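Local structure of putative hydroxymethylglutaryl-CoA synthase (Streptococcus mutans, 3SQZ) at residues A175-G180 against S185-G190; M217-P222 against T226-N231; L240-T245 against S343-E348. The protein probably catalyses, as a thiolase-fold hydroxymethylglutaryl-CoA synthase, the condensation of acetyl-CoA with acetoacetyl-CoA, and holds coenzyme A in its active-site pocket. All coordinates share one frame; numbering follows the deposited sequence.

Interaction 1: residues A175-G180 against S185-G190; sequences AKYGIG and STQGAG. With COA (coenzyme A), chain D.
The Tyr177 ring carries Thr186 OG1 over one face, 3.6 Å above the ring plane and displaced toward the rim, while Gln187 CG comes up at its edge, 3.7 Å from CD2. At the hydroxyl end of the ring, in its plane, lies O5P of coenzyme A, hydrogen-bonded by Tyr177 OH at 2.6 Å; C7P of the ligand approaches obliquely. The ring leans into the other segment closely enough for Tyr177 CE2 to meet the carbonyl O of Thr186 at 3.1 Å. Thr186 OG1, placed by its chi1 of 59° between its own backbone N and carbonyl carbon, accepts the amide N8P of the pantetheine arm at 2.9 Å and is also bonded to Gly183 O. Ring hydroxyl and threonine hydroxyl thus grip two successive amides of the ligand. Gln187 is the second flat group, its amide plane turned 46° from the ring. An extended chain carries OE1 to the backbone of 175-180, where it takes two N-H groups: Tyr177 N at 2.8 Å, in the carbonyl plane on a lone pair, and Gly178 N at 3.2 Å, tilted 25° from that plane. The other end of the amide is held by Tyr381 OH through NE2, so both ends of the buried group are tied and its rotation is fixed. Next to it along the chain, where the strands begin to pair, Ala175 and Gly188 form an antiparallel hydrogen-bonded pair, each backbone N giving to the other's carbonyl O. The arrangement is the connection between adjacent antiparallel strands 166-175 and 188-198 of the thiolase fold, shaped here into a wall of the pantetheine-binding pocket.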
# COMPACT_ATOMS: atom_id res chain seq x y z
N ALA A 175 7.74 -0.97 6.12
CA ALA A 175 7.53 -2.07 7.04
C ALA A 175 8.88 -2.55 7.54
O ALA A 175 9.69 -3.09 6.79
CB ALA A 175 6.76 -3.19 6.36
N LYS A 176 9.12 -2.32 8.83
CA LYS A 176 10.41 -2.51 9.46
C LYS A 176 10.17 -3.27 10.76
O LYS A 176 9.52 -2.74 11.67
CB LYS A 176 11.04 -1.13 9.70
CG LYS A 176 12.42 -1.13 10.30
CD LYS A 176 13.01 0.28 10.36
CE LYS A 176 13.23 0.85 8.96
NZ LYS A 176 13.84 2.21 8.99
N TYR A 177 10.69 -4.50 10.85
CA TYR A 177 10.36 -5.38 11.97
C TYR A 177 11.54 -5.66 12.89
O TYR A 177 11.35 -5.94 14.07
CB TYR A 177 9.81 -6.71 11.47
CG TYR A 177 8.41 -6.69 10.91
CD1 TYR A 177 7.34 -7.16 11.66
CD2 TYR A 177 8.17 -6.25 9.63
CE1 TYR A 177 6.06 -7.19 11.13
CE2 TYR A 177 6.90 -6.25 9.09
CZ TYR A 177 5.85 -6.73 9.84
OH TYR A 177 4.59 -6.74 9.28
N GLY A 178 12.76 -5.62 12.35
CA GLY A 178 13.95 -5.82 13.15
C GLY A 178 14.77 -7.04 12.77
O GLY A 178 14.24 -8.08 12.35
N ILE A 179 16.08 -6.91 12.92
CA ILE A 179 16.99 -8.01 12.65
C ILE A 179 16.68 -9.21 13.54
O ILE A 179 16.57 -9.08 14.76
CB ILE A 179 18.44 -7.57 12.87
CG1 ILE A 179 18.80 -6.46 11.88
CG2 ILE A 179 19.39 -8.76 12.75
CD1 ILE A 179 20.12 -5.78 12.17
N GLY A 180 16.56 -10.39 12.93
CA GLY A 180 16.40 -11.62 13.69
C GLY A 180 14.98 -11.90 14.14
O GLY A 180 14.72 -12.92 14.76
N SER A 185 11.36 -11.06 7.51
CA SER A 185 11.09 -11.54 6.17
C SER A 185 9.86 -10.89 5.52
O SER A 185 9.62 -11.12 4.34
CB SER A 185 10.92 -13.05 6.18
OG SER A 185 9.87 -13.40 7.06
N THR A 186 9.09 -10.13 6.29
CA THR A 186 7.91 -9.44 5.76
C THR A 186 8.06 -7.92 5.86
O THR A 186 7.09 -7.19 6.15
CB THR A 186 6.59 -9.93 6.40
OG1 THR A 186 6.62 -9.72 7.82
CG2 THR A 186 6.39 -11.40 6.12
N GLN A 187 9.27 -7.46 5.59
CA GLN A 187 9.58 -6.04 5.50
C GLN A 187 9.29 -5.52 4.08
O GLN A 187 8.90 -6.30 3.20
CB GLN A 187 11.02 -5.80 5.95
CG GLN A 187 11.15 -6.03 7.45
CD GLN A 187 12.55 -5.91 8.02
OE1 GLN A 187 12.71 -5.46 9.16
NE2 GLN A 187 13.56 -6.35 7.28
N GLY A 188 9.45 -4.22 3.86
CA GLY A 188 9.21 -3.64 2.56
C GLY A 188 9.04 -2.13 2.65
O GLY A 188 9.12 -1.55 3.73
N ALA A 189 8.82 -1.50 1.50
CA ALA A 189 8.69 -0.04 1.47
C ALA A 189 8.00 0.36 0.18
O ALA A 189 8.31 -0.18 -0.88
CB ALA A 189 10.05 0.62 1.56
N GLY A 190 7.08 1.33 0.25
CA GLY A 190 6.48 1.85 -0.96
C GLY A 190 5.29 2.72 -0.68
O GLY A 190 4.80 2.79 0.46
N1A COA D . 9.38 -24.99 2.71
C2A COA D . 8.16 -24.45 2.46
N3A COA D . 7.51 -23.74 3.45
C4A COA D . 8.10 -23.59 4.67
C5A COA D . 9.35 -24.14 4.93
C6A COA D . 9.99 -24.83 3.97
N6A COA D . 11.28 -25.40 4.22
N7A COA D . 9.71 -23.83 6.22
C8A COA D . 8.72 -23.12 6.76
N9A COA D . 7.71 -22.99 5.78
C1B COA D . 6.51 -22.16 5.89
C2B COA D . 5.17 -22.62 6.52
O2B COA D . 4.70 -23.87 6.75
C3B COA D . 4.32 -21.38 6.30
O3B COA D . 3.18 -21.31 5.52
P3B COA D . 1.82 -21.88 5.99
O7A COA D . 1.20 -20.91 7.05
O8A COA D . 0.96 -21.92 4.69
O9A COA D . 2.02 -23.26 6.56
C4B COA D . 5.32 -20.30 6.43
O4B COA D . 6.37 -20.75 5.55
C5B COA D . 5.53 -19.46 7.64
O5B COA D . 6.08 -20.34 8.58
P1A COA D . 6.42 -19.83 10.04
O1A COA D . 5.13 -19.21 10.71
O2A COA D . 6.97 -20.97 10.86
O3A COA D . 7.51 -18.68 9.84
P2A COA D . 7.87 -17.58 10.93
O4A COA D . 7.74 -18.17 12.39
O5A COA D . 9.28 -17.09 10.69
O6A COA D . 6.85 -16.36 10.78
CBP COA D . 5.38 -14.79 9.66
CCP COA D . 6.24 -16.02 9.57
CDP COA D . 4.27 -15.06 10.62
CEP COA D . 4.79 -14.45 8.31
CAP COA D . 6.25 -13.67 10.14
OAP COA D . 7.11 -13.23 9.17
C9P COA D . 5.45 -12.51 10.73
O9P COA D . 4.93 -12.56 11.84
N8P COA D . 5.39 -11.30 9.89
C7P COA D . 4.53 -10.19 10.25
C6P COA D . 3.05 -10.46 10.04
C5P COA D . 2.17 -9.24 10.28
O5P COA D . 2.62 -8.12 10.20
N4P COA D . 0.76 -9.44 10.50
C3P COA D . -0.13 -8.27 10.63
C2P COA D . -1.10 -8.05 9.50
S1P COA D . -2.00 -9.46 8.95

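Interaction 2: residues M217-P222 against T226-N231; sequences MDFWRP and TTPYVN. With COA (coenzyme A), chain D.
Phe219 and Pro228 make the close-packed part of this hairpin: Pro228 CB sits over one face of the phenyl ring, 3.8 Å from its centroid, and Pro228 CG reaches Phe219 CE1 at 3.5 Å. Val230 CB, on the same side of the hairpin, approaches the ring obliquely near CD1, which itself lies 3.4 Å from O5P of coenzyme A. The side of Trp220 and Tyr229 is partly exposed but still closely packed. Here Tyr229 CB stands over the indole, 3.7 Å from the centroid of its six-membered ring, and Met217 CE covers the opposite face; the two aromatic rings meet only obliquely, with planes 49° apart. Pro222 CD touches the Tyr229 edge at CD2. The loose, solvent-facing parts are the ends, at exposed Thr226 and Asn231; Arg221, bent at chi3 (69°), lays CD along the 226-228 backbone and sends its guanidinium to Thr225 O and Glu113 O. Three backbone bonds zip the strands together, Trp220 N to Tyr229 O, Tyr229 N to Trp220 O and, at 2.9 Å, Asn231 N to Asp218 O. The two-strand hairpin follows strand 203-213 and leads directly into helix 232-254, with Asn231 at the N-cap position, while Asp218 ties it to Ser235 of that helix and to Tyr341 of strand 335-342.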
# COMPACT_ATOMS: atom_id res chain seq x y z
N MET A 217 -4.88 -7.48 19.93
CA MET A 217 -3.49 -7.09 19.87
C MET A 217 -2.67 -8.10 19.07
O MET A 217 -1.78 -8.77 19.59
CB MET A 217 -2.91 -6.83 21.27
CG MET A 217 -3.57 -5.63 21.95
SD MET A 217 -3.27 -4.08 21.03
CE MET A 217 -1.87 -3.43 21.93
N ASP A 218 -3.00 -8.22 17.78
CA ASP A 218 -2.25 -9.08 16.88
C ASP A 218 -0.94 -8.44 16.41
O ASP A 218 0.06 -9.14 16.20
CB ASP A 218 -3.11 -9.51 15.68
CG ASP A 218 -3.65 -8.33 14.86
OD1 ASP A 218 -3.67 -8.45 13.62
OD2 ASP A 218 -4.09 -7.31 15.45
N PHE A 219 -0.96 -7.12 16.23
CA PHE A 219 0.19 -6.35 15.75
C PHE A 219 -0.08 -4.94 16.22
O PHE A 219 -1.21 -4.45 16.11
CB PHE A 219 0.25 -6.44 14.21
CG PHE A 219 1.19 -5.46 13.52
CD1 PHE A 219 2.27 -5.91 12.78
CD2 PHE A 219 0.92 -4.09 13.52
CE1 PHE A 219 3.09 -5.03 12.10
CE2 PHE A 219 1.74 -3.20 12.86
CZ PHE A 219 2.83 -3.67 12.13
N TRP A 220 0.94 -4.29 16.75
CA TRP A 220 0.83 -2.89 17.18
C TRP A 220 2.22 -2.32 17.34
O TRP A 220 3.22 -3.05 17.29
CB TRP A 220 0.01 -2.78 18.47
CG TRP A 220 0.67 -3.28 19.72
CD1 TRP A 220 1.17 -2.52 20.74
CD2 TRP A 220 0.87 -4.65 20.12
NE1 TRP A 220 1.67 -3.31 21.73
CE2 TRP A 220 1.49 -4.63 21.39
CE3 TRP A 220 0.57 -5.90 19.54
CZ2 TRP A 220 1.83 -5.80 22.09
CZ3 TRP A 220 0.91 -7.06 20.23
CH2 TRP A 220 1.53 -7.00 21.49
N ARG A 221 2.32 -1.00 17.51
CA ARG A 221 3.63 -0.38 17.62
C ARG A 221 3.62 0.80 18.58
O ARG A 221 3.29 1.93 18.19
CB ARG A 221 4.18 0.03 16.25
CG ARG A 221 5.62 0.47 16.35
CD ARG A 221 6.32 0.55 15.01
NE ARG A 221 5.83 1.63 14.14
CZ ARG A 221 6.22 2.90 14.20
NH1 ARG A 221 7.05 3.30 15.16
NH2 ARG A 221 5.74 3.77 13.33
N PRO A 222 3.96 0.55 19.85
CA PRO A 222 3.99 1.62 20.84
C PRO A 222 4.99 2.72 20.48
O PRO A 222 5.87 2.54 19.63
CB PRO A 222 4.42 0.90 22.13
CG PRO A 222 3.90 -0.49 21.94
CD PRO A 222 4.13 -0.78 20.47
N THR A 226 10.58 1.60 17.08
CA THR A 226 10.51 1.76 15.62
C THR A 226 9.99 0.51 14.94
O THR A 226 9.64 0.53 13.76
CB THR A 226 11.88 2.11 15.03
OG1 THR A 226 12.82 1.08 15.39
CG2 THR A 226 12.37 3.44 15.56
N THR A 227 9.95 -0.60 15.68
CA THR A 227 9.50 -1.88 15.15
C THR A 227 8.28 -2.35 15.93
O THR A 227 8.17 -2.13 17.14
CB THR A 227 10.63 -2.93 15.22
OG1 THR A 227 11.11 -3.03 16.56
CG2 THR A 227 11.80 -2.52 14.32
N PRO A 228 7.34 -3.02 15.25
CA PRO A 228 6.11 -3.46 15.92
C PRO A 228 6.30 -4.71 16.77
O PRO A 228 7.29 -5.43 16.63
CB PRO A 228 5.19 -3.79 14.74
CG PRO A 228 6.13 -4.24 13.68
CD PRO A 228 7.33 -3.35 13.82
N TYR A 229 5.34 -4.93 17.66
CA TYR A 229 5.15 -6.21 18.31
C TYR A 229 4.08 -6.96 17.53
O TYR A 229 3.10 -6.37 17.09
CB TYR A 229 4.74 -6.03 19.78
CG TYR A 229 5.80 -5.26 20.53
CD1 TYR A 229 7.06 -5.80 20.71
CD2 TYR A 229 5.55 -3.98 21.00
CE1 TYR A 229 8.05 -5.09 21.36
CE2 TYR A 229 6.52 -3.27 21.65
CZ TYR A 229 7.77 -3.82 21.82
OH TYR A 229 8.74 -3.10 22.47
N VAL A 230 4.28 -8.25 17.33
CA VAL A 230 3.36 -9.01 16.49
C VAL A 230 3.33 -10.48 16.89
O VAL A 230 4.37 -11.07 17.18
CB VAL A 230 3.69 -8.84 14.97
CG1 VAL A 230 5.16 -9.15 14.67
CG2 VAL A 230 2.76 -9.67 14.09
N ASN A 231 2.13 -11.04 16.93
CA ASN A 231 1.92 -12.47 17.10
C ASN A 231 1.46 -12.95 15.73
O ASN A 231 0.29 -12.81 15.37
CB ASN A 231 0.85 -12.70 18.18
CG ASN A 231 0.61 -14.18 18.48
OD1 ASN A 231 0.25 -14.54 19.60
ND2 ASN A 231 0.78 -15.03 17.47
N1A COA D . 9.38 -24.99 2.71
C2A COA D . 8.16 -24.45 2.46
N3A COA D . 7.51 -23.74 3.45
C4A COA D . 8.10 -23.59 4.67
C5A COA D . 9.35 -24.14 4.93
C6A COA D . 9.99 -24.83 3.97
N6A COA D . 11.28 -25.40 4.22
N7A COA D . 9.71 -23.83 6.22
C8A COA D . 8.72 -23.12 6.76
N9A COA D . 7.71 -22.99 5.78
C1B COA D . 6.51 -22.16 5.89
C2B COA D . 5.17 -22.62 6.52
O2B COA D . 4.70 -23.87 6.75
C3B COA D . 4.32 -21.38 6.30
O3B COA D . 3.18 -21.31 5.52
P3B COA D . 1.82 -21.88 5.99
O7A COA D . 1.20 -20.91 7.05
O8A COA D . 0.96 -21.92 4.69
O9A COA D . 2.02 -23.26 6.56
C4B COA D . 5.32 -20.30 6.43
O4B COA D . 6.37 -20.75 5.55
C5B COA D . 5.53 -19.46 7.64
O5B COA D . 6.08 -20.34 8.58
P1A COA D . 6.42 -19.83 10.04
O1A COA D . 5.13 -19.21 10.71
O2A COA D . 6.97 -20.97 10.86
O3A COA D . 7.51 -18.68 9.84
P2A COA D . 7.87 -17.58 10.93
O4A COA D . 7.74 -18.17 12.39
O5A COA D . 9.28 -17.09 10.69
O6A COA D . 6.85 -16.36 10.78
CBP COA D . 5.38 -14.79 9.66
CCP COA D . 6.24 -16.02 9.57
CDP COA D . 4.27 -15.06 10.62
CEP COA D . 4.79 -14.45 8.31
CAP COA D . 6.25 -13.67 10.14
OAP COA D . 7.11 -13.23 9.17
C9P COA D . 5.45 -12.51 10.73
O9P COA D . 4.93 -12.56 11.84
N8P COA D . 5.39 -11.30 9.89
C7P COA D . 4.53 -10.19 10.25
C6P COA D . 3.05 -10.46 10.04
C5P COA D . 2.17 -9.24 10.28
O5P COA D . 2.62 -8.12 10.20
N4P COA D . 0.76 -9.44 10.50
C3P COA D . -0.13 -8.27 10.63
C2P COA D . -1.10 -8.05 9.50
S1P COA D . -2.00 -9.46 8.95

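Interaction 3: residues L240-T245 against S343-E348; sequences LDMLKT and SGAVAE
With chi1 at -66°, Met242 CG stands anti to the carbonyl carbon and beside the backbone N, and the chain runs on extended through chi2 until a turn at chi3 (71°) swings CE round to the strand side. This course lays SD against Ala345 CB at 3.6 Å and the methyl near Ala347, so that one helix side chain spans two residues of segment 343-348. The setting is the layered alpha-beta architecture of the thiolase fold, in which helix 232-254 packs against one side of the mixed sheet, here at strand 346-354 and the turn that leads into it. Met242 was modelled in two conformers, and this description holds for one of them. Ala345 and Ala347 alternate with Val346, whose CB points away from the helix, as expected for an extended chain; the two small methyls let Met242 lie close to the strand, and the backbones come to 6.5 Å between Met242 CA and Ala347 CA. The contact is apolar and buried. Met242 also touches Gln212, Arg214 and Tyr341, while Phe339 of strand 335-342 meets both Leu243 and Ala347, so the neighbouring strands extend the same helix-sheet layer. The approach to the strand includes a cis peptide before Ala345; just ahead of it Gly344 N and, in the conformer described, probably Ser343 OG bond to Asp218, and Ser343 N to the oxidised cysteine, 3-sulfinoalanine, at position 145. At the end of the side chain, Met242 CE lies 4.0 Å from Ala347 CB and 3.8 Å from Ala347 N.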
# COMPACT_ATOMS: atom_id res chain seq x y z
N LEU A 240 -8.10 -13.88 8.90
CA LEU A 240 -9.02 -14.81 8.24
C LEU A 240 -10.43 -14.80 8.84
O LEU A 240 -11.41 -14.92 8.10
CB LEU A 240 -8.44 -16.23 8.23
CG LEU A 240 -7.16 -16.38 7.40
CD1 LEU A 240 -6.54 -17.75 7.62
CD2 LEU A 240 -7.45 -16.16 5.92
N ASP A 241 -10.54 -14.63 10.15
CA ASP A 241 -11.87 -14.58 10.76
C ASP A 241 -12.61 -13.29 10.44
O ASP A 241 -13.83 -13.30 10.22
CB ASP A 241 -11.80 -14.79 12.27
CG ASP A 241 -13.18 -14.95 12.88
OD1 ASP A 241 -13.84 -15.98 12.58
OD2 ASP A 241 -13.62 -14.06 13.63
N MET A 242 -11.90 -12.16 10.44
CA MET A 242 -12.54 -10.91 10.05
C MET A 242 -12.90 -10.93 8.58
O MET A 242 -13.94 -10.38 8.19
CB MET A 242 -11.66 -9.73 10.43
CG MET A 242 -11.52 -9.60 11.93
SD MET A 242 -10.84 -8.03 12.47
CE MET A 242 -12.18 -6.90 12.13
N LEU A 243 -12.09 -11.57 7.76
CA LEU A 243 -12.45 -11.75 6.36
C LEU A 243 -13.74 -12.56 6.23
O LEU A 243 -14.69 -12.15 5.57
CB LEU A 243 -11.31 -12.42 5.60
CG LEU A 243 -11.60 -12.85 4.16
CD1 LEU A 243 -11.94 -11.68 3.24
CD2 LEU A 243 -10.42 -13.63 3.62
N LYS A 244 -13.76 -13.73 6.87
CA LYS A 244 -14.91 -14.61 6.78
C LYS A 244 -16.20 -13.94 7.25
O LYS A 244 -17.22 -13.99 6.56
CB LYS A 244 -14.67 -15.88 7.61
CG LYS A 244 -15.88 -16.81 7.70
CD LYS A 244 -15.60 -18.00 8.60
CE LYS A 244 -16.82 -18.92 8.69
NZ LYS A 244 -16.51 -20.19 9.41
N THR A 245 -16.14 -13.31 8.42
CA THR A 245 -17.34 -12.74 9.02
C THR A 245 -17.80 -11.47 8.30
O THR A 245 -19.00 -11.24 8.15
CB THR A 245 -17.17 -12.47 10.54
OG1 THR A 245 -16.05 -11.61 10.76
CG2 THR A 245 -16.98 -13.77 11.30
N SER A 343 -4.42 -4.41 11.41
CA SER A 343 -4.29 -5.00 12.74
C SER A 343 -4.88 -4.12 13.82
O SER A 343 -4.96 -2.89 13.68
CB SER A 343 -2.83 -5.30 13.03
OG SER A 343 -2.37 -6.38 12.24
N GLY A 344 -5.30 -4.74 14.91
CA GLY A 344 -5.79 -4.00 16.04
C GLY A 344 -7.25 -4.06 16.45
O GLY A 344 -7.51 -3.85 17.63
N ALA A 345 -8.24 -4.31 15.58
CA ALA A 345 -8.18 -4.57 14.14
C ALA A 345 -9.45 -4.01 13.51
O ALA A 345 -10.51 -3.96 14.15
CB ALA A 345 -8.10 -6.08 13.87
N VAL A 346 -9.34 -3.61 12.25
CA VAL A 346 -10.46 -3.11 11.47
C VAL A 346 -10.37 -3.73 10.08
O VAL A 346 -9.28 -3.83 9.51
CB VAL A 346 -10.41 -1.56 11.35
CG1 VAL A 346 -11.55 -1.03 10.49
CG2 VAL A 346 -10.43 -0.92 12.73
N ALA A 347 -11.51 -4.17 9.56
CA ALA A 347 -11.57 -4.71 8.21
C ALA A 347 -12.69 -4.04 7.44
O ALA A 347 -13.65 -3.55 8.04
CB ALA A 347 -11.79 -6.21 8.24
N GLU A 348 -12.60 -4.04 6.12
CA GLU A 348 -13.67 -3.48 5.32
C GLU A 348 -13.68 -4.12 3.94
O GLU A 348 -12.62 -4.35 3.36
CB GLU A 348 -13.55 -1.95 5.21
CG GLU A 348 -14.67 -1.30 4.41
CD GLU A 348 -14.74 0.22 4.56
OE1 GLU A 348 -14.24 0.79 5.55
OE2 GLU A 348 -15.31 0.85 3.64

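In the fold
Along the chain the three contacts follow in series, 175-190, then 217-231, then helix 232-254 with the distant 343-348. Interactions 1 and 2 have centres 12 Å apart and touch each other, Tyr177 OH meeting Phe219 CE1 at 3.6 Å, and both contribute residues to the coenzyme A pocket. Interaction 3 lies about 17 Å from interaction 2 and 22 Å from interaction 1, centre to centre; Asp218 joins interactions 2 and 3. Interactions 1 and 3 reach the same mixed sheet without touching, while the hairpin of interaction 2 runs on into the helix of interaction 3. Together they connect the pantetheine pocket with the sheet-helix layer near the predicted catalytic residues.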